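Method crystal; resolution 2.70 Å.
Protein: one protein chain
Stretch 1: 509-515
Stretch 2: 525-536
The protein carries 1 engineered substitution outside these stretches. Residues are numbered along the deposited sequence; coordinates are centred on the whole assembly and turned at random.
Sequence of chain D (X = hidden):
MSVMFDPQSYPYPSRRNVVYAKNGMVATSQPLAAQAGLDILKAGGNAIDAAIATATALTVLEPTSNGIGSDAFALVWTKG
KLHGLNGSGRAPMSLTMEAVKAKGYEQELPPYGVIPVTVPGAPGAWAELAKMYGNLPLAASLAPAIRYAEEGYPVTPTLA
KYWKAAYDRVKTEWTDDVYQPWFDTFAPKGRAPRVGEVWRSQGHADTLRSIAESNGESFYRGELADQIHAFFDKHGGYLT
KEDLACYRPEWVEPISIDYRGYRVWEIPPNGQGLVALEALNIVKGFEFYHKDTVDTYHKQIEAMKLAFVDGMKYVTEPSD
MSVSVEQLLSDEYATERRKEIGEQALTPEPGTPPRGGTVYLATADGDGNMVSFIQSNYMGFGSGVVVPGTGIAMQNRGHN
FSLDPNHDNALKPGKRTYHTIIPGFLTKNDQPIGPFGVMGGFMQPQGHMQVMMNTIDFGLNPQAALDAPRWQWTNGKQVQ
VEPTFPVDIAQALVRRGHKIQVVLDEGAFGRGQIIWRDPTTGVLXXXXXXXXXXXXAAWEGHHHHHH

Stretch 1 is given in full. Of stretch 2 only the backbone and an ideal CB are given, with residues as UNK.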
# COMPACT_ATOMS: atom_id res chain seq x y z
N PHE D 509 14.47 -14.38 3.03
CA PHE D 509 13.58 -14.71 4.14
C PHE D 509 12.94 -16.10 4.02
O PHE D 509 11.92 -16.40 4.65
CB PHE D 509 12.55 -13.60 4.35
CG PHE D 509 13.14 -12.32 4.85
CD1 PHE D 509 13.23 -12.07 6.21
CD2 PHE D 509 13.64 -11.37 3.96
CE1 PHE D 509 13.79 -10.89 6.67
CE2 PHE D 509 14.20 -10.19 4.42
CZ PHE D 509 14.28 -9.95 5.77
N GLY D 510 13.57 -16.94 3.20
CA GLY D 510 13.18 -18.33 3.10
C GLY D 510 12.04 -18.65 2.16
O GLY D 510 11.38 -17.77 1.64
N ARG D 511 11.83 -19.95 1.96
CA ARG D 511 10.73 -20.47 1.16
C ARG D 511 9.92 -21.46 1.99
O ARG D 511 10.48 -22.31 2.68
CB ARG D 511 11.26 -21.13 -0.13
CG ARG D 511 11.93 -20.13 -1.09
CD ARG D 511 12.87 -20.79 -2.08
NE ARG D 511 13.94 -19.88 -2.49
CZ ARG D 511 14.88 -20.18 -3.38
NH1 ARG D 511 14.90 -21.38 -3.96
NH2 ARG D 511 15.81 -19.29 -3.69
N GLY D 512 8.61 -21.36 1.96
CA GLY D 512 7.80 -22.26 2.76
C GLY D 512 6.80 -23.05 1.95
O GLY D 512 6.41 -22.64 0.85
N GLN D 513 6.40 -24.20 2.48
CA GLN D 513 5.25 -24.94 1.96
C GLN D 513 4.46 -25.49 3.13
O GLN D 513 5.02 -25.89 4.16
CB GLN D 513 5.65 -26.09 1.03
CG GLN D 513 6.88 -25.85 0.14
CD GLN D 513 6.57 -25.00 -1.07
OE1 GLN D 513 7.43 -24.26 -1.55
NE2 GLN D 513 5.34 -25.10 -1.56
N ILE D 514 3.14 -25.51 2.97
CA ILE D 514 2.24 -26.00 3.99
C ILE D 514 1.14 -26.81 3.31
O ILE D 514 0.60 -26.40 2.28
CB ILE D 514 1.60 -24.82 4.80
CG1 ILE D 514 2.64 -24.17 5.73
CG2 ILE D 514 0.41 -25.29 5.62
CD1 ILE D 514 2.21 -22.82 6.32
N ILE D 515 0.86 -27.98 3.87
CA ILE D 515 -0.37 -28.71 3.59
C ILE D 515 -1.07 -29.01 4.93
O ILE D 515 -0.47 -29.68 5.78
CB ILE D 515 -0.12 -30.04 2.82
CG1 ILE D 515 0.54 -29.78 1.48
CG2 ILE D 515 -1.43 -30.75 2.56
CD1 ILE D 515 0.92 -31.05 0.74
N UNK D 525 -5.68 -28.65 2.39
CA UNK D 525 -5.54 -27.25 2.04
C UNK D 525 -4.07 -26.86 1.97
O UNK D 525 -3.33 -26.99 2.95
CB UNK D 525 -6.28 -26.37 3.05
N UNK D 526 -3.66 -26.36 0.81
CA UNK D 526 -2.26 -26.10 0.56
C UNK D 526 -1.90 -24.66 0.31
O UNK D 526 -2.68 -23.88 -0.26
CB UNK D 526 -1.80 -26.93 -0.64
N UNK D 527 -0.70 -24.32 0.77
CA UNK D 527 -0.08 -23.02 0.53
C UNK D 527 1.33 -23.22 0.00
O UNK D 527 2.04 -24.15 0.43
CB UNK D 527 -0.06 -22.18 1.81
N UNK D 528 1.74 -22.36 -0.93
CA UNK D 528 3.08 -22.42 -1.50
C UNK D 528 3.78 -21.06 -1.37
O UNK D 528 3.13 -20.02 -1.31
CB UNK D 528 3.02 -22.85 -2.97
N UNK D 529 5.11 -21.08 -1.31
CA UNK D 529 5.92 -19.86 -1.20
C UNK D 529 5.69 -18.88 -2.35
O UNK D 529 6.01 -19.20 -3.48
CB UNK D 529 7.40 -20.23 -1.14
N UNK D 530 5.14 -17.70 -2.06
CA UNK D 530 4.97 -16.73 -3.14
C UNK D 530 6.28 -16.06 -3.58
O UNK D 530 6.38 -15.63 -4.73
CB UNK D 530 3.97 -15.65 -2.70
N UNK D 531 7.28 -15.99 -2.70
CA UNK D 531 8.55 -15.32 -3.04
C UNK D 531 9.42 -16.01 -4.11
O UNK D 531 10.51 -15.52 -4.43
CB UNK D 531 9.38 -15.18 -1.76
N UNK D 532 8.94 -17.12 -4.67
CA UNK D 532 9.71 -17.91 -5.61
C UNK D 532 8.80 -18.61 -6.63
O UNK D 532 7.58 -18.47 -6.58
CB UNK D 532 10.56 -18.94 -4.86
N UNK D 533 9.42 -19.32 -7.59
CA UNK D 533 8.71 -20.23 -8.49
C UNK D 533 8.32 -21.41 -7.64
O UNK D 533 9.07 -21.81 -6.77
CB UNK D 533 9.55 -20.65 -9.70
N UNK D 534 7.17 -21.99 -7.89
CA UNK D 534 6.73 -23.12 -7.08
C UNK D 534 5.25 -23.38 -7.21
O UNK D 534 4.52 -22.63 -7.89
CB UNK D 534 7.08 -22.88 -5.61
N UNK D 535 4.78 -24.44 -6.56
CA UNK D 535 3.42 -24.85 -6.81
C UNK D 535 2.91 -25.71 -5.69
O UNK D 535 3.66 -26.51 -5.13
CB UNK D 535 3.31 -25.59 -8.14
N UNK D 536 1.63 -25.52 -5.35
CA UNK D 536 0.85 -26.55 -4.66
C UNK D 536 -0.05 -27.14 -5.73
O UNK D 536 -0.78 -26.40 -6.40
CB UNK D 536 0.05 -26.00 -3.48

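Positions 525 to 528 form a strand antiparallel to 512-515, and the backbone alone fixes much of what follows. At position 525 the CA-to-CB bond points sideways, and an ideal CB finds no atom of stretch 1 within 5.5 Å. Many side chains would be compatible with this. The residue is Ala525, whose part in the contact is played by its backbone: its O lies 3.5 Å from Ile515 CA, a CA-H...O contact.

Position 526 pairs with Ile515, and a CB here would share the sheet face of that side chain, 4.3 Å from Ile515 CG1 and 3.8 Å from Ile514 O. A small or aliphatic residue would be compatible. The residue is Gly526, which adds no side chain beside Ile515; its CA makes a CA-H...O contact of 3.4 Å with Ile514 O.

Position 527 is the hydrogen-bonded partner of Ile514. A CB would sit on the face of the Ile514 side chain, 4.3 Å from Ile514 O, and the extended backbone excludes little, so glycine, alanine or a beta-branched residue would all be compatible as far as stretch 1 is concerned. The residue is Gly527. Its N donates to Ile514 O at 2.9 Å and its O accepts from Ile514 N at 3.1 Å, both nearly straight, so the pairing needs no side chain.

At position 528 the CB falls on the same face as the side chain of Gln513, only 3.5 Å from Gln513 NE2. That amide offers a donor, so a short side chain carrying an acceptor would suit, such as Ser, Thr or Asn; the strand conformation favours a beta-branched one. Thr528 answers with OG1, which accepts from Gln513 NE2 at 2.8 Å.

Position 529 points toward stretch 1, its CB a tight 3.3 Å from Gly512 O and 4.1 Å from Arg511 CA. The amide of Gly512 is a nearby donor, so a side chain reaching along the strand with an acceptor, Glu or Gln, is attractive. In Glu529, OE2 accepts from Gly512 N at 2.9 Å. The same carboxylate also serves its own turn, a type I turn from 529 to 532.

Position 530 points away, and its phi of -74° in the turn suits proline among others: it is Pro530, which does not touch stretch 1.

Position 531 points toward Gly510 O, 4.7 Å from the CB, with room for a long side chain. It is Arg531; its NH1 forms a salt bridge with Glu529 OE1 at 2.7 Å, and its N donates to the same OE1 at 2.8 Å, bracing the turn.

At position 532 the CB lies 4.1 Å from Arg511 CD, so a modest side chain able to pack on aliphatic carbons fits. Thr532 places CG2 3.8 Å from Arg511 CG, with OG1 over one face of the guanidinium.

Position 533 is out of reach and unconstrained from here; it is Asp533. Position 534 has a phi of 162°, at which a CB would jam against the preceding carbonyl, so glycine is called for: Gly534. Position 535 points away and is Gln535; position 536 points sideways and is Val536, a beta-branched residue at home in a strand.

Stretch 2 (525-536) AGGTEPRTDGQV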
# COMPACT_ATOMS: atom_id res chain seq x y z
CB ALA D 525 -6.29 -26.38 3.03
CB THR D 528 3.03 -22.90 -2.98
OG1 THR D 528 4.33 -23.31 -3.42
CG2 THR D 528 2.44 -21.83 -3.92
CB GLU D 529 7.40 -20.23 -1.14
CG GLU D 529 8.32 -19.03 -1.07
CD GLU D 529 8.00 -18.15 0.11
OE1 GLU D 529 7.58 -17.00 -0.13
OE2 GLU D 529 8.13 -18.64 1.25
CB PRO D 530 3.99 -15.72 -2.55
CG PRO D 530 4.18 -15.81 -1.08
CD PRO D 530 4.61 -17.20 -0.78
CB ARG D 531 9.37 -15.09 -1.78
CG ARG D 531 8.74 -14.12 -0.82
CD ARG D 531 9.31 -14.29 0.57
NE ARG D 531 8.53 -13.59 1.58
CZ ARG D 531 7.38 -14.03 2.10
NH1 ARG D 531 6.86 -15.17 1.69
NH2 ARG D 531 6.76 -13.32 3.02
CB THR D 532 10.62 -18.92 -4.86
OG1 THR D 532 11.57 -19.50 -5.75
CG2 THR D 532 9.79 -20.02 -4.21
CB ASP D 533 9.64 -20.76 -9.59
CG ASP D 533 10.34 -19.67 -10.36
OD1 ASP D 533 9.66 -18.84 -10.99
OD2 ASP D 533 11.59 -19.68 -10.36
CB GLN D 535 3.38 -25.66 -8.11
CG GLN D 535 2.06 -25.64 -8.82
CD GLN D 535 2.11 -26.43 -10.11
OE1 GLN D 535 2.52 -27.59 -10.12
NE2 GLN D 535 1.68 -25.81 -11.20
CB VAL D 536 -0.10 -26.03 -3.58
CG1 VAL D 536 -0.31 -27.10 -2.54
CG2 VAL D 536 0.41 -24.80 -2.94
O HOH W 1 13.04 -16.75 -3.13
O HOH W 2 6.35 -21.93 -3.88
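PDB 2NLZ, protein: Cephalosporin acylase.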